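Local coordinates for ribosomal RNA processing protein 6 (Trypanosoma brucei brucei, PDB 4NLC) that probably trims single-stranded RNA from its 3' end as an exosome-associated exoribonuclease, its catalytic core pairing an exonuclease domain with an HRDC domain, at residues L97-T109 / D303-A315. The protein carries 1 engineered substitution. Residues are numbered along the deposited sequence; the frame is centred on the assembly and turned at random.
Sequences LEHHDFYSYQGFT and DMAAREADDSPSA
Y105 reaches from the loop joining two exonuclease-domain strands into the HRDC domain, against helix 289-309. At its root, CB lies 3.6 Å from both D311 O and D310 OD1; the latter also accepts the N-H of Y105, from above the D310 carboxylate plane, and a bond from N15. With CG anti to the backbone N (chi1 -172°), the ring extends along the helix: CD1 meets D311 O (3.5 Å) and A306 CB (3.7 Å) at the edge, P313 CG lies beside CE1, and R307 CG, nearest CZ, sits over one face, 3.6 Å from the centroid and 13° off the normal, a CH-pi contact. At the tip, OH donates to D303 OD1 (2.7 Å), on the syn side, and lies over the R307 guanidinium, 2.9 Å from NH2 but too poorly angled for a hydrogen bond. D303 OD2 takes R307 NE in a salt bridge, almost straight at 169°, which probably steadies the carboxylate. Beyond the helix's Schellman end, F102 O receives both N and OG of S312; OG also caps helix 313-316 through A315 N. The chemistry implies a mixed interdomain joint: apolar contacts round the rings, and a buried tyrosine hydroxyl donating to an ion pair's carboxylate.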
loop_
_atom_site.group_PDB
_atom_site.type_symbol
_atom_site.label_atom_id
_atom_site.label_comp_id
_atom_site.label_asym_id
_atom_site.label_seq_id
_atom_site.Cartn_x
_atom_site.Cartn_y
_atom_site.Cartn_z
ATOM N N LEU A 97 2.742 3.358 6.661
ATOM C CA LEU A 97 1.433 3.665 6.101
ATOM C C LEU A 97 0.451 2.577 6.483
ATOM O O LEU A 97 0.848 1.416 6.606
ATOM C CB LEU A 97 1.523 3.681 4.550
ATOM C CG LEU A 97 2.446 4.659 3.808
ATOM C CD1 LEU A 97 2.392 4.403 2.305
ATOM C CD2 LEU A 97 2.036 6.083 4.018
ATOM N N GLU A 98 -0.843 2.929 6.606
ATOM C CA GLU A 98 -1.923 1.936 6.741
ATOM C C GLU A 98 -2.746 2.041 5.446
ATOM O O GLU A 98 -2.795 3.112 4.819
ATOM C CB GLU A 98 -2.757 2.089 8.014
ATOM C CG GLU A 98 -1.944 2.012 9.302
ATOM C CD GLU A 98 -1.173 0.731 9.570
ATOM O OE1 GLU A 98 -1.528 -0.321 8.994
ATOM O OE2 GLU A 98 -0.216 0.779 10.376
ATOM N N HIS A 99 -3.319 0.938 4.999
ATOM C CA HIS A 99 -3.968 0.862 3.677
ATOM C C HIS A 99 -5.307 0.090 3.701
ATOM O O HIS A 99 -5.597 -0.624 4.661
ATOM C CB HIS A 99 -2.938 0.171 2.735
ATOM C CG HIS A 99 -3.272 0.102 1.276
ATOM N ND1 HIS A 99 -3.827 -1.036 0.722
ATOM C CD2 HIS A 99 -2.987 0.973 0.281
ATOM C CE1 HIS A 99 -3.939 -0.793 -0.575
ATOM N NE2 HIS A 99 -3.462 0.406 -0.887
ATOM N N HIS A 100 -6.127 0.263 2.654
ATOM C CA HIS A 100 -7.395 -0.441 2.501
ATOM C C HIS A 100 -7.479 -1.040 1.093
ATOM O O HIS A 100 -7.278 -0.337 0.113
ATOM C CB HIS A 100 -8.618 0.470 2.788
ATOM C CG HIS A 100 -9.918 -0.285 2.667
ATOM N ND1 HIS A 100 -10.353 -1.143 3.673
ATOM C CD2 HIS A 100 -10.768 -0.381 1.618
ATOM C CE1 HIS A 100 -11.476 -1.686 3.225
ATOM N NE2 HIS A 100 -11.768 -1.259 1.995
ATOM N N ASP A 101 -7.845 -2.302 0.995
ATOM C CA ASP A 101 -7.905 -2.949 -0.305
ATOM C C ASP A 101 -9.205 -3.663 -0.607
ATOM O O ASP A 101 -9.405 -4.002 -1.764
ATOM C CB ASP A 101 -6.700 -3.915 -0.498
ATOM C CG ASP A 101 -6.527 -5.010 0.545
ATOM O OD1 ASP A 101 -7.536 -5.644 0.914
ATOM O OD2 ASP A 101 -5.373 -5.275 0.940
ATOM N N PHE A 102 -10.070 -3.941 0.390
ATOM C CA PHE A 102 -11.307 -4.708 0.107
ATOM C C PHE A 102 -12.378 -3.934 -0.677
ATOM O O PHE A 102 -12.838 -4.416 -1.702
ATOM C CB PHE A 102 -11.909 -5.306 1.384
ATOM C CG PHE A 102 -12.874 -6.436 1.112
ATOM C CD1 PHE A 102 -12.414 -7.686 0.717
ATOM C CD2 PHE A 102 -14.243 -6.249 1.240
ATOM C CE1 PHE A 102 -13.310 -8.723 0.443
ATOM C CE2 PHE A 102 -15.135 -7.291 0.976
ATOM C CZ PHE A 102 -14.659 -8.517 0.578
ATOM N N TYR A 103 -12.772 -2.747 -0.201
ATOM C CA TYR A 103 -13.799 -1.901 -0.831
ATOM C C TYR A 103 -13.194 -0.818 -1.702
ATOM O O TYR A 103 -13.537 0.366 -1.598
ATOM C CB TYR A 103 -14.754 -1.324 0.226
ATOM C CG TYR A 103 -15.512 -2.392 0.983
ATOM C CD1 TYR A 103 -16.606 -3.034 0.411
ATOM C CD2 TYR A 103 -15.169 -2.723 2.294
ATOM C CE1 TYR A 103 -17.325 -3.998 1.111
ATOM C CE2 TYR A 103 -15.899 -3.668 3.015
ATOM C CZ TYR A 103 -16.966 -4.317 2.411
ATOM O OH TYR A 103 -17.690 -5.265 3.093
ATOM N N SER A 104 -12.274 -1.244 -2.572
ATOM C CA SER A 104 -11.550 -0.421 -3.521
ATOM C C SER A 104 -10.864 -1.343 -4.523
ATOM O O SER A 104 -10.260 -2.363 -4.130
ATOM C CB SER A 104 -10.516 0.450 -2.813
ATOM O OG SER A 104 -9.771 1.187 -3.763
ATOM N N TYR A 105 -10.950 -0.976 -5.823
ATOM C CA TYR A 105 -10.313 -1.771 -6.877
ATOM C C TYR A 105 -8.794 -1.766 -6.766
ATOM O O TYR A 105 -8.194 -2.825 -6.637
ATOM C CB TYR A 105 -10.761 -1.340 -8.273
ATOM C CG TYR A 105 -10.246 -2.297 -9.313
ATOM C CD1 TYR A 105 -10.820 -3.559 -9.474
ATOM C CD2 TYR A 105 -9.131 -1.982 -10.087
ATOM C CE1 TYR A 105 -10.299 -4.480 -10.383
ATOM C CE2 TYR A 105 -8.610 -2.893 -11.006
ATOM C CZ TYR A 105 -9.199 -4.136 -11.154
ATOM O OH TYR A 105 -8.691 -5.017 -12.075
ATOM N N GLN A 106 -8.177 -0.584 -6.805
ATOM C CA GLN A 106 -6.727 -0.462 -6.703
ATOM C C GLN A 106 -6.291 -0.399 -5.258
ATOM O O GLN A 106 -5.131 -0.666 -4.956
ATOM C CB GLN A 106 -6.224 0.794 -7.443
ATOM C CG GLN A 106 -6.454 0.775 -8.965
ATOM C CD GLN A 106 -5.984 2.056 -9.608
ATOM O OE1 GLN A 106 -4.818 2.453 -9.504
ATOM N NE2 GLN A 106 -6.904 2.776 -10.212
ATOM N N GLY A 107 -7.213 -0.028 -4.376
ATOM C CA GLY A 107 -6.891 0.152 -2.969
ATOM C C GLY A 107 -6.470 1.588 -2.734
ATOM O O GLY A 107 -6.291 2.357 -3.688
ATOM N N PHE A 108 -6.358 1.981 -1.463
ATOM C CA PHE A 108 -5.940 3.339 -1.137
ATOM C C PHE A 108 -5.292 3.433 0.228
ATOM O O PHE A 108 -5.691 2.738 1.158
ATOM C CB PHE A 108 -7.093 4.379 -1.301
ATOM C CG PHE A 108 -8.363 4.102 -0.526
ATOM C CD1 PHE A 108 -8.464 4.435 0.819
ATOM C CD2 PHE A 108 -9.475 3.542 -1.155
ATOM C CE1 PHE A 108 -9.644 4.182 1.533
ATOM C CE2 PHE A 108 -10.643 3.265 -0.438
ATOM C CZ PHE A 108 -10.728 3.604 0.897
ATOM N N THR A 109 -4.356 4.367 0.368
ATOM C CA THR A 109 -3.713 4.626 1.649
ATOM C C THR A 109 -4.692 5.340 2.585
ATOM O O THR A 109 -5.313 6.336 2.204
ATOM C CB THR A 109 -2.429 5.411 1.448
ATOM O OG1 THR A 109 -1.669 4.747 0.437
ATOM C CG2 THR A 109 -1.610 5.513 2.740
ATOM N N ASP A 303 -14.092 -8.855 -12.829
ATOM C CA ASP A 303 -13.061 -7.825 -12.843
ATOM C C ASP A 303 -13.609 -6.505 -13.411
ATOM O O ASP A 303 -13.360 -5.466 -12.825
ATOM C CB ASP A 303 -11.799 -8.293 -13.569
ATOM C CG ASP A 303 -10.661 -7.303 -13.388
ATOM O OD1 ASP A 303 -9.985 -7.358 -12.337
ATOM O OD2 ASP A 303 -10.472 -6.458 -14.276
ATOM N N MET A 304 -14.368 -6.549 -14.512
ATOM C CA MET A 304 -15.012 -5.368 -15.109
ATOM C C MET A 304 -15.961 -4.681 -14.097
ATOM O O MET A 304 -15.824 -3.489 -13.843
ATOM C CB MET A 304 -15.760 -5.733 -16.413
ATOM C CG MET A 304 -14.823 -6.024 -17.575
ATOM S SD MET A 304 -15.587 -6.616 -19.132
ATOM C CE MET A 304 -14.869 -5.434 -20.306
ATOM N N ALA A 305 -16.844 -5.460 -13.456
ATOM C CA ALA A 305 -17.786 -4.962 -12.462
ATOM C C ALA A 305 -17.071 -4.380 -11.228
ATOM O O ALA A 305 -17.584 -3.451 -10.602
ATOM C CB ALA A 305 -18.736 -6.070 -12.054
ATOM N N ALA A 306 -15.884 -4.912 -10.898
ATOM C CA ALA A 306 -15.077 -4.466 -9.764
ATOM C C ALA A 306 -14.515 -3.069 -10.046
ATOM O O ALA A 306 -14.505 -2.223 -9.149
ATOM C CB ALA A 306 -13.950 -5.453 -9.508
ATOM N N ARG A 307 -14.072 -2.842 -11.301
ATOM C CA ARG A 307 -13.549 -1.578 -11.825
ATOM C C ARG A 307 -14.597 -0.466 -11.791
ATOM O O ARG A 307 -14.329 0.641 -11.296
ATOM C CB ARG A 307 -12.992 -1.765 -13.243
ATOM C CG ARG A 307 -11.675 -2.527 -13.241
ATOM C CD ARG A 307 -11.197 -2.814 -14.649
ATOM N NE ARG A 307 -10.109 -3.792 -14.662
ATOM C CZ ARG A 307 -8.814 -3.517 -14.803
ATOM N NH1 ARG A 307 -8.401 -2.259 -14.930
ATOM N NH2 ARG A 307 -7.924 -4.491 -14.795
ATOM N N GLU A 308 -15.803 -0.796 -12.272
ATOM C CA GLU A 308 -16.972 0.070 -12.313
ATOM C C GLU A 308 -17.466 0.461 -10.905
ATOM O O GLU A 308 -17.735 1.636 -10.650
ATOM C CB GLU A 308 -18.093 -0.618 -13.122
ATOM C CG GLU A 308 -17.739 -0.880 -14.578
ATOM C CD GLU A 308 -17.410 0.363 -15.388
ATOM O OE1 GLU A 308 -18.314 1.209 -15.584
ATOM O OE2 GLU A 308 -16.238 0.502 -15.807
ATOM N N ALA A 309 -17.544 -0.506 -9.987
ATOM C CA ALA A 309 -18.027 -0.252 -8.631
ATOM C C ALA A 309 -16.937 0.344 -7.746
ATOM O O ALA A 309 -17.238 0.883 -6.677
ATOM C CB ALA A 309 -18.556 -1.540 -8.018
ATOM N N ASP A 310 -15.685 0.300 -8.220
ATOM C CA ASP A 310 -14.485 0.686 -7.476
ATOM C C ASP A 310 -14.399 -0.159 -6.193
ATOM O O ASP A 310 -14.219 0.353 -5.087
ATOM C CB ASP A 310 -14.338 2.200 -7.219
ATOM C CG ASP A 310 -12.952 2.557 -6.673
ATOM O OD1 ASP A 310 -11.989 1.790 -6.939
ATOM O OD2 ASP A 310 -12.845 3.565 -5.933
ATOM N N ASP A 311 -14.587 -1.473 -6.374
ATOM C CA ASP A 311 -14.499 -2.464 -5.317
ATOM C C ASP A 311 -13.433 -3.486 -5.703
ATOM O O ASP A 311 -13.133 -3.628 -6.883
ATOM C CB ASP A 311 -15.860 -3.164 -5.164
ATOM C CG ASP A 311 -16.700 -2.646 -4.020
ATOM O OD1 ASP A 311 -16.160 -1.883 -3.174
ATOM O OD2 ASP A 311 -17.885 -3.014 -3.949
ATOM N N SER A 312 -12.898 -4.234 -4.738
ATOM C CA SER A 312 -11.953 -5.279 -5.137
ATOM C C SER A 312 -12.783 -6.418 -5.791
ATOM O O SER A 312 -13.968 -6.545 -5.449
ATOM C CB SER A 312 -11.179 -5.812 -3.936
ATOM O OG SER A 312 -12.018 -6.570 -3.086
ATOM N N PRO A 313 -12.222 -7.242 -6.715
ATOM C CA PRO A 313 -13.002 -8.375 -7.258
ATOM C C PRO A 313 -13.647 -9.258 -6.160
ATOM O O PRO A 313 -14.767 -9.700 -6.343
ATOM C CB PRO A 313 -11.968 -9.134 -8.109
ATOM C CG PRO A 313 -10.998 -8.088 -8.515
ATOM C CD PRO A 313 -10.848 -7.257 -7.254
ATOM N N SER A 314 -12.993 -9.424 -4.993
ATOM C CA SER A 314 -13.539 -10.186 -3.856
ATOM C C SER A 314 -14.786 -9.531 -3.244
ATOM O O SER A 314 -15.664 -10.238 -2.767
ATOM C CB SER A 314 -12.476 -10.410 -2.785
ATOM O OG SER A 314 -11.461 -11.264 -3.284
ATOM N N ALA A 315 -14.884 -8.193 -3.285
ATOM C CA ALA A 315 -16.062 -7.506 -2.763
ATOM C C ALA A 315 -17.253 -7.639 -3.752
ATOM O O ALA A 315 -18.410 -7.494 -3.350
ATOM C CB ALA A 315 -15.743 -6.042 -2.458
HETATM O O HOH W 1 -10.646 3.619 -4.348
HETATM O O HOH W 2 -9.354 2.250 -7.251
#